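D-isomer specific 2-hydroxyacid dehydrogenase family protein (Desulfovibrio vulgaris, PDB 5TX7) probably catalyses the NAD-dependent interconversion of a 2-hydroxyacid and the matching 2-oxoacid, as in other D-isomer specific 2-hydroxyacid dehydrogenases. Local coordinates at residues Asn168-Ala178 with Tyr187-Leu198; Leu224-Asn235 with Gly254-Val263. All coordinates share one frame; numbering follows the deposited sequence.

Interaction 1: Asn168-Ala178 with Tyr187-Leu198; sequences NALGMNVIAYA and YRPFEHVGLDEL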
loop_
_atom_site.group_PDB
_atom_site.type_symbol
_atom_site.label_atom_id
_atom_site.label_comp_id
_atom_site.label_asym_id
_atom_site.label_seq_id
_atom_site.Cartn_x
_atom_site.Cartn_y
_atom_site.Cartn_z
ATOM N N ASN A 168 10.026 5.514 7.578
ATOM C CA ASN A 168 11.291 6.130 7.220
ATOM C C ASN A 168 11.602 5.966 5.731
ATOM O O ASN A 168 11.925 6.931 5.055
ATOM C CB ASN A 168 12.435 5.569 8.045
ATOM C CG ASN A 168 13.791 6.086 7.566
ATOM O OD1 ASN A 168 14.156 7.238 7.828
ATOM N ND2 ASN A 168 14.530 5.244 6.842
ATOM N N ALA A 169 11.466 4.744 5.228
ATOM C CA ALA A 169 11.770 4.457 3.830
ATOM C C ALA A 169 10.842 5.188 2.858
ATOM O O ALA A 169 11.244 5.517 1.759
ATOM C CB ALA A 169 11.721 2.972 3.585
ATOM N N LEU A 170 9.606 5.462 3.269
ATOM C CA LEU A 170 8.702 6.298 2.477
ATOM C C LEU A 170 8.974 7.818 2.616
ATOM O O LEU A 170 8.154 8.624 2.178
ATOM C CB LEU A 170 7.247 6.010 2.871
ATOM C CG LEU A 170 6.733 4.615 2.558
ATOM C CD1 LEU A 170 5.579 4.311 3.482
ATOM C CD2 LEU A 170 6.310 4.457 1.105
ATOM N N GLY A 171 10.076 8.215 3.249
ATOM C CA GLY A 171 10.412 9.634 3.442
ATOM C C GLY A 171 9.692 10.367 4.565
ATOM O O GLY A 171 9.672 11.588 4.563
ATOM N N MET A 172 9.111 9.637 5.517
ATOM C CA MET A 172 8.418 10.248 6.645
ATOM C C MET A 172 9.381 10.424 7.817
ATOM O O MET A 172 10.317 9.647 7.990
ATOM C CB MET A 172 7.236 9.393 7.116
ATOM C CG MET A 172 6.250 9.006 6.049
ATOM S SD MET A 172 4.856 8.008 6.608
ATOM C CE MET A 172 3.909 9.320 7.394
ATOM N N ASN A 173 9.123 11.446 8.622
ATOM C CA ASN A 173 9.748 11.576 9.915
ATOM C C ASN A 173 8.999 10.638 10.819
ATOM O O ASN A 173 7.806 10.412 10.613
ATOM C CB ASN A 173 9.620 12.991 10.452
ATOM C CG ASN A 173 10.188 14.012 9.499
ATOM O OD1 ASN A 173 11.374 14.079 9.321
ATOM N ND2 ASN A 173 9.349 14.807 8.888
ATOM N N VAL A 174 9.694 10.102 11.814
ATOM C CA VAL A 174 9.117 9.165 12.762
ATOM C C VAL A 174 9.295 9.707 14.181
ATOM O O VAL A 174 10.362 10.193 14.550
ATOM C CB VAL A 174 9.762 7.776 12.644
ATOM C CG1 VAL A 174 9.112 6.789 13.591
ATOM C CG2 VAL A 174 9.670 7.269 11.208
ATOM N N ILE A 175 8.220 9.638 14.957
ATOM C CA ILE A 175 8.261 9.856 16.388
ATOM C C ILE A 175 7.487 8.740 17.067
ATOM O O ILE A 175 6.484 8.273 16.550
ATOM C CB ILE A 175 7.726 11.249 16.778
ATOM C CG1 ILE A 175 6.230 11.403 16.429
ATOM C CG2 ILE A 175 8.566 12.329 16.095
ATOM C CD1 ILE A 175 5.704 12.785 16.752
ATOM N N ALA A 176 7.974 8.297 18.219
ATOM C CA ALA A 176 7.400 7.161 18.919
ATOM C C ALA A 176 7.119 7.490 20.369
ATOM O O ALA A 176 7.964 8.083 21.033
ATOM C CB ALA A 176 8.354 5.988 18.836
ATOM N N TYR A 177 5.924 7.125 20.844
ATOM C CA TYR A 177 5.625 7.081 22.271
ATOM C C TYR A 177 5.977 5.675 22.696
ATOM O O TYR A 177 5.295 4.719 22.336
ATOM C CB TYR A 177 4.155 7.404 22.584
ATOM C CG TYR A 177 3.806 7.221 24.052
ATOM C CD1 TYR A 177 4.429 7.994 25.025
ATOM C CD2 TYR A 177 2.874 6.249 24.474
ATOM C CE1 TYR A 177 4.149 7.829 26.380
ATOM C CE2 TYR A 177 2.587 6.068 25.830
ATOM C CZ TYR A 177 3.228 6.867 26.784
ATOM O OH TYR A 177 2.966 6.707 28.137
ATOM N N ALA A 178 7.057 5.559 23.459
ATOM C CA ALA A 178 7.709 4.282 23.738
ATOM C C ALA A 178 7.886 4.122 25.237
ATOM O O ALA A 178 8.999 4.247 25.755
ATOM C CB ALA A 178 9.048 4.211 23.017
ATOM N N TYR A 187 17.907 4.780 12.071
ATOM C CA TYR A 187 17.469 5.675 10.992
ATOM C C TYR A 187 17.083 7.036 11.558
ATOM O O TYR A 187 16.679 7.153 12.716
ATOM C CB TYR A 187 16.321 5.076 10.159
ATOM C CG TYR A 187 15.044 4.788 10.935
ATOM C CD1 TYR A 187 14.172 5.812 11.289
ATOM C CD2 TYR A 187 14.709 3.479 11.319
ATOM C CE1 TYR A 187 13.028 5.556 12.019
ATOM C CE2 TYR A 187 13.556 3.220 12.033
ATOM C CZ TYR A 187 12.722 4.267 12.379
ATOM O OH TYR A 187 11.597 4.023 13.082
ATOM N N ARG A 188 17.198 8.060 10.725
ATOM C CA ARG A 188 16.814 9.408 11.094
ATOM C C ARG A 188 16.027 10.032 9.943
ATOM O O ARG A 188 16.207 9.615 8.807
ATOM C CB ARG A 188 18.076 10.213 11.409
ATOM C CG ARG A 188 18.839 9.716 12.636
ATOM C CD ARG A 188 18.012 9.825 13.923
ATOM N NE ARG A 188 18.790 9.456 15.102
ATOM C CZ ARG A 188 18.812 8.262 15.704
ATOM N NH1 ARG A 188 18.092 7.217 15.266
ATOM N NH2 ARG A 188 19.600 8.113 16.777
ATOM N N PRO A 189 15.143 10.996 10.200
ATOM C CA PRO A 189 14.845 11.557 11.532
ATOM C C PRO A 189 13.966 10.653 12.390
ATOM O O PRO A 189 12.963 10.124 11.911
ATOM C CB PRO A 189 14.078 12.857 11.206
ATOM C CG PRO A 189 14.333 13.089 9.746
ATOM C CD PRO A 189 14.397 11.717 9.160
ATOM N N PHE A 190 14.387 10.454 13.635
ATOM C CA PHE A 190 13.628 9.702 14.618
ATOM C C PHE A 190 13.763 10.386 15.955
ATOM O O PHE A 190 14.823 10.908 16.260
ATOM C CB PHE A 190 14.138 8.275 14.749
ATOM C CG PHE A 190 13.491 7.522 15.872
ATOM C CD1 PHE A 190 12.247 6.945 15.699
ATOM C CD2 PHE A 190 14.107 7.423 17.116
ATOM C CE1 PHE A 190 11.620 6.264 16.741
ATOM C CE2 PHE A 190 13.493 6.743 18.160
ATOM C CZ PHE A 190 12.246 6.155 17.969
ATOM N N GLU A 191 12.702 10.350 16.756
ATOM C CA GLU A 191 12.719 10.929 18.091
ATOM C C GLU A 191 11.672 10.256 19.000
ATOM O O GLU A 191 10.597 9.876 18.551
ATOM C CB GLU A 191 12.445 12.422 17.948
ATOM C CG GLU A 191 12.655 13.280 19.170
ATOM C CD GLU A 191 12.214 14.725 18.936
ATOM O OE1 GLU A 191 12.274 15.202 17.772
ATOM O OE2 GLU A 191 11.805 15.387 19.923
ATOM N N HIS A 192 12.018 10.064 20.264
ATOM C CA HIS A 192 11.045 9.668 21.296
ATOM C C HIS A 192 10.281 10.891 21.809
ATOM O O HIS A 192 10.880 11.925 22.065
ATOM C CB HIS A 192 11.729 8.973 22.479
ATOM C CG HIS A 192 12.213 7.598 22.166
ATOM N ND1 HIS A 192 13.550 7.265 22.149
ATOM C CD2 HIS A 192 11.541 6.475 21.835
ATOM C CE1 HIS A 192 13.678 5.988 21.838
ATOM N NE2 HIS A 192 12.474 5.484 21.646
ATOM N N VAL A 193 8.975 10.753 21.980
ATOM C CA VAL A 193 8.132 11.844 22.475
ATOM C C VAL A 193 7.131 11.355 23.502
ATOM O O VAL A 193 6.786 10.184 23.515
ATOM C CB VAL A 193 7.336 12.521 21.331
ATOM C CG1 VAL A 193 8.283 13.172 20.334
ATOM C CG2 VAL A 193 6.410 11.534 20.621
ATOM N N GLY A 194 6.654 12.272 24.345
ATOM C CA GLY A 194 5.491 12.019 25.170
ATOM C C GLY A 194 4.247 11.860 24.315
ATOM O O GLY A 194 4.210 12.278 23.170
ATOM N N LEU A 195 3.218 11.270 24.887
ATOM C CA LEU A 195 1.978 10.993 24.157
ATOM C C LEU A 195 1.258 12.254 23.647
ATOM O O LEU A 195 0.796 12.272 22.521
ATOM C CB LEU A 195 1.033 10.173 25.040
ATOM C CG LEU A 195 -0.168 9.528 24.387
ATOM C CD1 LEU A 195 0.199 8.816 23.087
ATOM C CD2 LEU A 195 -0.735 8.474 25.345
ATOM N N ASP A 196 1.195 13.306 24.457
ATOM C CA ASP A 196 0.561 14.563 24.023
ATOM C C ASP A 196 1.331 15.237 22.892
ATOM O O ASP A 196 0.711 15.665 21.920
ATOM C CB ASP A 196 0.262 15.499 25.220
ATOM C CG ASP A 196 -0.866 14.952 26.130
ATOM O OD1 ASP A 196 -1.703 14.132 25.678
ATOM O OD2 ASP A 196 -0.953 15.335 27.315
ATOM N N GLU A 197 2.660 15.276 22.992
ATOM C CA GLU A 197 3.545 15.795 21.947
ATOM C C GLU A 197 3.416 15.032 20.623
ATOM O O GLU A 197 3.512 15.630 19.543
ATOM C CB GLU A 197 4.994 15.740 22.451
ATOM C CG GLU A 197 6.054 16.411 21.581
ATOM C CD GLU A 197 7.470 16.260 22.158
ATOM O OE1 GLU A 197 7.628 15.909 23.372
ATOM O OE2 GLU A 197 8.436 16.487 21.383
ATOM N N LEU A 198 3.200 13.719 20.711
ATOM C CA LEU A 198 2.993 12.883 19.524
ATOM C C LEU A 198 1.796 13.390 18.741
ATOM O O LEU A 198 1.922 13.614 17.546
ATOM C CB LEU A 198 2.810 11.405 19.882
ATOM C CG LEU A 198 2.773 10.369 18.736
ATOM C CD1 LEU A 198 3.281 9.013 19.200
ATOM C CD2 LEU A 198 1.400 10.167 18.122
HETATM O O HOH W 1 8.323 7.865 24.369
#
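Y177 and I175, the residues of this contact with most surface buried by it, meet V193, L195 and L198, the last two in helix 195-201. The Y177 ring lies against the first turn of helix 195-201. L195 CB sits over the centre of one ring face in a CH-pi contact, 4.0 Å from the centroid and 9° off the normal. V193 O lies at the ring edge, in its plane. CG of Y177 is anti to the backbone N (chi1 174°), which swings the ring out to L195, while L198 CD1 packs 3.8 Å from Y177 CB. I175 points to the other side of strand 173-177 from V174 and A176. Its CB meets V193 CG2 at 4.1 Å, and its CD1 reaches L198 CA at 3.9 Å. V174 touches two rings. Its CG2 is 3.9 Å from Y187 CE1, and its CG1 touches the edge of the F190 ring at 3.8 Å. Four backbone hydrogen bonds link strand 173-177 to residues 189-193, the shortest from V193 N to A176 O at 3.0 Å. A water joins A178 N to V193 O. Backbone hydrogen bonds thus hold strand 190-192, outermost in this chain's sheet, and mostly apolar contacts from I175 and Y177 meet the helix that follows.

Interaction 2: Leu224-Asn235 with Gly254-Val263; sequences LASMRPGSYLIN and GRLAGAGLDV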
loop_
_atom_site.group_PDB
_atom_site.type_symbol
_atom_site.label_atom_id
_atom_site.label_comp_id
_atom_site.label_asym_id
_atom_site.label_seq_id
_atom_site.Cartn_x
_atom_site.Cartn_y
_atom_site.Cartn_z
ATOM N N LEU A 224 -7.417 14.650 19.758
ATOM C CA LEU A 224 -7.869 14.928 18.381
ATOM C C LEU A 224 -7.872 16.427 18.079
ATOM O O LEU A 224 -7.361 16.844 17.050
ATOM C CB LEU A 224 -9.245 14.329 18.104
ATOM C CG LEU A 224 -9.332 12.797 18.008
ATOM C CD1 LEU A 224 -10.799 12.384 18.052
ATOM C CD2 LEU A 224 -8.639 12.282 16.762
ATOM N N ALA A 225 -8.382 17.230 19.013
ATOM C CA ALA A 225 -8.349 18.696 18.887
ATOM C C ALA A 225 -6.930 19.262 18.777
ATOM O O ALA A 225 -6.729 20.312 18.179
ATOM C CB ALA A 225 -9.050 19.333 20.066
ATOM N N SER A 226 -5.954 18.576 19.368
ATOM C CA SER A 226 -4.551 18.989 19.288
ATOM C C SER A 226 -3.898 18.716 17.931
ATOM O O SER A 226 -2.845 19.264 17.642
ATOM C CB SER A 226 -3.726 18.337 20.423
ATOM O OG SER A 226 -3.305 17.033 20.095
ATOM N N MET A 227 -4.496 17.857 17.118
ATOM C CA MET A 227 -3.866 17.435 15.858
ATOM C C MET A 227 -4.040 18.505 14.799
ATOM O O MET A 227 -4.986 19.303 14.856
ATOM C CB MET A 227 -4.466 16.134 15.344
ATOM C CG MET A 227 -4.166 14.929 16.223
ATOM S SD MET A 227 -4.777 13.390 15.523
ATOM C CE MET A 227 -3.373 13.074 14.450
ATOM N N ARG A 228 -3.123 18.530 13.847
ATOM C CA ARG A 228 -3.235 19.395 12.693
ATOM C C ARG A 228 -4.402 18.941 11.816
ATOM O O ARG A 228 -4.606 17.731 11.639
ATOM C CB ARG A 228 -1.956 19.369 11.878
ATOM C CG ARG A 228 -0.806 20.042 12.565
ATOM C CD ARG A 228 0.251 20.404 11.538
ATOM N NE ARG A 228 1.207 19.320 11.352
ATOM C CZ ARG A 228 2.217 19.043 12.178
ATOM N NH1 ARG A 228 2.441 19.760 13.286
ATOM N NH2 ARG A 228 3.025 18.028 11.889
ATOM N N PRO A 229 -5.157 19.904 11.250
ATOM C CA PRO A 229 -6.220 19.509 10.345
ATOM C C PRO A 229 -5.656 18.837 9.103
ATOM O O PRO A 229 -4.576 19.220 8.636
ATOM C CB PRO A 229 -6.908 20.823 10.012
ATOM C CG PRO A 229 -5.859 21.831 10.184
ATOM C CD PRO A 229 -5.012 21.358 11.305
ATOM N N GLY A 230 -6.360 17.827 8.606
ATOM C CA GLY A 230 -5.860 17.022 7.510
ATOM C C GLY A 230 -5.053 15.798 7.917
ATOM O O GLY A 230 -4.438 15.149 7.049
ATOM N N SER A 231 -5.066 15.436 9.197
ATOM C CA SER A 231 -4.268 14.289 9.679
ATOM C C SER A 231 -4.989 12.954 9.519
ATOM O O SER A 231 -6.200 12.898 9.226
ATOM C CB SER A 231 -3.863 14.499 11.139
ATOM O OG SER A 231 -2.984 15.627 11.250
ATOM N N TYR A 232 -4.219 11.874 9.666
ATOM C CA TYR A 232 -4.726 10.509 9.490
ATOM C C TYR A 232 -4.554 9.699 10.770
ATOM O O TYR A 232 -3.529 9.826 11.443
ATOM C CB TYR A 232 -4.011 9.808 8.335
ATOM C CG TYR A 232 -4.290 10.408 6.979
ATOM C CD1 TYR A 232 -5.434 10.055 6.256
ATOM C CD2 TYR A 232 -3.434 11.362 6.420
ATOM C CE1 TYR A 232 -5.694 10.593 4.998
ATOM C CE2 TYR A 232 -3.694 11.922 5.176
ATOM C CZ TYR A 232 -4.830 11.551 4.468
ATOM O OH TYR A 232 -5.081 12.113 3.220
ATOM N N LEU A 233 -5.557 8.865 11.093
ATOM C CA LEU A 233 -5.493 7.904 12.213
ATOM C C LEU A 233 -5.614 6.463 11.711
ATOM O O LEU A 233 -6.479 6.154 10.892
ATOM C CB LEU A 233 -6.633 8.184 13.191
ATOM C CG LEU A 233 -6.727 7.262 14.410
ATOM C CD1 LEU A 233 -5.500 7.379 15.303
ATOM C CD2 LEU A 233 -7.999 7.549 15.170
ATOM N N ILE A 234 -4.748 5.580 12.200
ATOM C CA ILE A 234 -4.775 4.160 11.830
ATOM C C ILE A 234 -4.812 3.361 13.113
ATOM O O ILE A 234 -4.024 3.628 14.034
ATOM C CB ILE A 234 -3.511 3.720 11.043
ATOM C CG1 ILE A 234 -3.240 4.633 9.831
ATOM C CG2 ILE A 234 -3.654 2.277 10.572
ATOM C CD1 ILE A 234 -4.281 4.560 8.716
ATOM N N ASN A 235 -5.694 2.369 13.172
ATOM C CA ASN A 235 -5.806 1.507 14.343
ATOM C C ASN A 235 -5.968 0.044 13.935
ATOM O O ASN A 235 -7.056 -0.386 13.527
ATOM C CB ASN A 235 -6.987 1.925 15.183
ATOM C CG ASN A 235 -7.102 1.137 16.479
ATOM O OD1 ASN A 235 -6.119 0.661 17.016
ATOM N ND2 ASN A 235 -8.313 1.032 17.002
ATOM N N GLY A 254 -13.411 17.491 9.430
ATOM C CA GLY A 254 -12.217 17.663 8.599
ATOM C C GLY A 254 -10.910 17.689 9.377
ATOM O O GLY A 254 -9.831 17.853 8.775
ATOM N N ARG A 255 -10.989 17.523 10.704
ATOM C CA ARG A 255 -9.809 17.408 11.544
ATOM C C ARG A 255 -8.979 16.241 11.070
ATOM O O ARG A 255 -7.767 16.373 10.852
ATOM C CB ARG A 255 -10.207 17.192 13.011
ATOM C CG ARG A 255 -9.060 16.873 13.981
ATOM C CD ARG A 255 -8.221 18.113 14.208
ATOM N NE ARG A 255 -8.890 19.122 15.039
ATOM C CZ ARG A 255 -8.522 20.391 15.135
ATOM N NH1 ARG A 255 -7.478 20.852 14.456
ATOM N NH2 ARG A 255 -9.206 21.219 15.919
ATOM N N LEU A 256 -9.643 15.089 10.948
ATOM C CA LEU A 256 -9.047 13.918 10.354
ATOM C C LEU A 256 -9.468 13.896 8.907
ATOM O O LEU A 256 -10.686 13.917 8.604
ATOM C CB LEU A 256 -9.499 12.642 11.041
ATOM C CG LEU A 256 -8.974 12.392 12.454
ATOM C CD1 LEU A 256 -9.608 11.130 13.022
ATOM C CD2 LEU A 256 -7.462 12.275 12.470
ATOM N N ALA A 257 -8.463 13.862 8.021
ATOM C CA ALA A 257 -8.688 13.651 6.609
ATOM C C ALA A 257 -9.096 12.216 6.324
ATOM O O ALA A 257 -9.623 11.918 5.246
ATOM C CB ALA A 257 -7.435 14.000 5.812
ATOM N N GLY A 258 -8.826 11.315 7.258
ATOM C CA GLY A 258 -9.132 9.912 7.073
ATOM C C GLY A 258 -8.792 9.065 8.288
ATOM O O GLY A 258 -7.936 9.396 9.119
ATOM N N ALA A 259 -9.460 7.927 8.368
ATOM C CA ALA A 259 -9.194 6.953 9.402
ATOM C C ALA A 259 -9.254 5.563 8.792
ATOM O O ALA A 259 -10.125 5.298 7.974
ATOM C CB ALA A 259 -10.196 7.098 10.528
ATOM N N GLY A 260 -8.313 4.701 9.204
ATOM C CA GLY A 260 -8.203 3.329 8.745
ATOM C C GLY A 260 -8.274 2.420 9.961
ATOM O O GLY A 260 -7.388 2.442 10.807
ATOM N N LEU A 261 -9.313 1.604 10.043
ATOM C CA LEU A 261 -9.606 0.853 11.260
ATOM C C LEU A 261 -9.788 -0.617 10.935
ATOM O O LEU A 261 -10.615 -0.970 10.112
ATOM C CB LEU A 261 -10.867 1.405 11.914
ATOM C CG LEU A 261 -10.908 2.922 12.106
ATOM C CD1 LEU A 261 -12.279 3.309 12.647
ATOM C CD2 LEU A 261 -9.815 3.414 13.035
ATOM N N ASP A 262 -8.981 -1.470 11.557
ATOM C CA ASP A 262 -9.147 -2.899 11.427
ATOM C C ASP A 262 -9.889 -3.528 12.639
ATOM O O ASP A 262 -10.228 -4.713 12.647
ATOM C CB ASP A 262 -7.799 -3.552 11.238
ATOM C CG ASP A 262 -7.925 -4.974 10.759
ATOM O OD1 ASP A 262 -8.622 -5.216 9.731
ATOM O OD2 ASP A 262 -7.358 -5.853 11.456
ATOM N N VAL A 263 -10.154 -2.717 13.651
ATOM C CA VAL A 263 -10.831 -3.160 14.839
ATOM C C VAL A 263 -11.818 -2.083 15.248
ATOM O O VAL A 263 -11.666 -0.916 14.861
ATOM C CB VAL A 263 -9.829 -3.445 15.963
ATOM C CG1 VAL A 263 -8.887 -4.578 15.571
ATOM C CG2 VAL A 263 -9.041 -2.186 16.304
HETATM O O HOH W 2 -7.639 22.981 17.839
HETATM O O HOH W 3 -10.940 1.497 15.900
#
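R255 folds back over L224, A225 and M227. Its CG is anti to the backbone N (chi1 172°), and bends at chi2 and chi3 turn the guanidinium over the loop after helix 221-225. A225 O lies over the centre of one guanidinium face, 3.4 Å above the plane. P229 CD lies at the guanidinium edge. R255 NH1 is 3.0 Å from M227 O. A water donates to A225 O and accepts a weak bond from R255 NH2.

L256 points to the same side of the sheet as L233. Its CD1 meets L224 CD2 at 4.0 Å, the two leucines crossing at about a right angle, and its CD2 lies 4.2 Å from M227 SD. The Y232 ring is on the other side. A257 CB makes a CH-pi contact over one face of the Y232 ring, 4.2 Å from the centroid and 26° off the normal. The ring also runs beside G258, which has no side chain to meet it. Y232 OH is hydrogen-bonded to E144 OE1, outside the two segments. I234 CD1 lies similarly beside the backbone of G260. At the far end N235 and V263 cross at about a right angle, with V263 CG2 3.4 Å from N235 ND2. A water accepts from that ND2 and donates to V263 O.

The backbones pair in parallel. A257 N is hydrogen-bonded to S231 O. A beta bulge then shifts the pairing by one residue before Y232 and G258. Beyond it the bonds alternate regularly up to D262 N and N235 O. Strand 231-235, helix 244-253 and strand 256-261 form a beta-alpha-beta unit, the repeating element of the Rossmann fold, in keeping with the NAD-binding domain of this family.

In the fold
Along the chain, interaction 1 closes first. It follows helix 158-169 into strand 173-177. The eight residues between its segments hold no helix or strand, and the chain then enters strand 190-192. Strand 204-207 and helix 221-225 come next, and interaction 2 then closes a longer loop that contains helix 244-253. The two contacts are in series and neither nest nor cross. Both belong to one seven-stranded parallel sheet. Interaction 1 adds the outermost strand 190-192, while interaction 2 joins two strands in the other half. Strands 150-154 and 204-207 lie between them. The centres of interactions 1 and 2 are about 17 Å apart, and their nearest atoms about 5 Å.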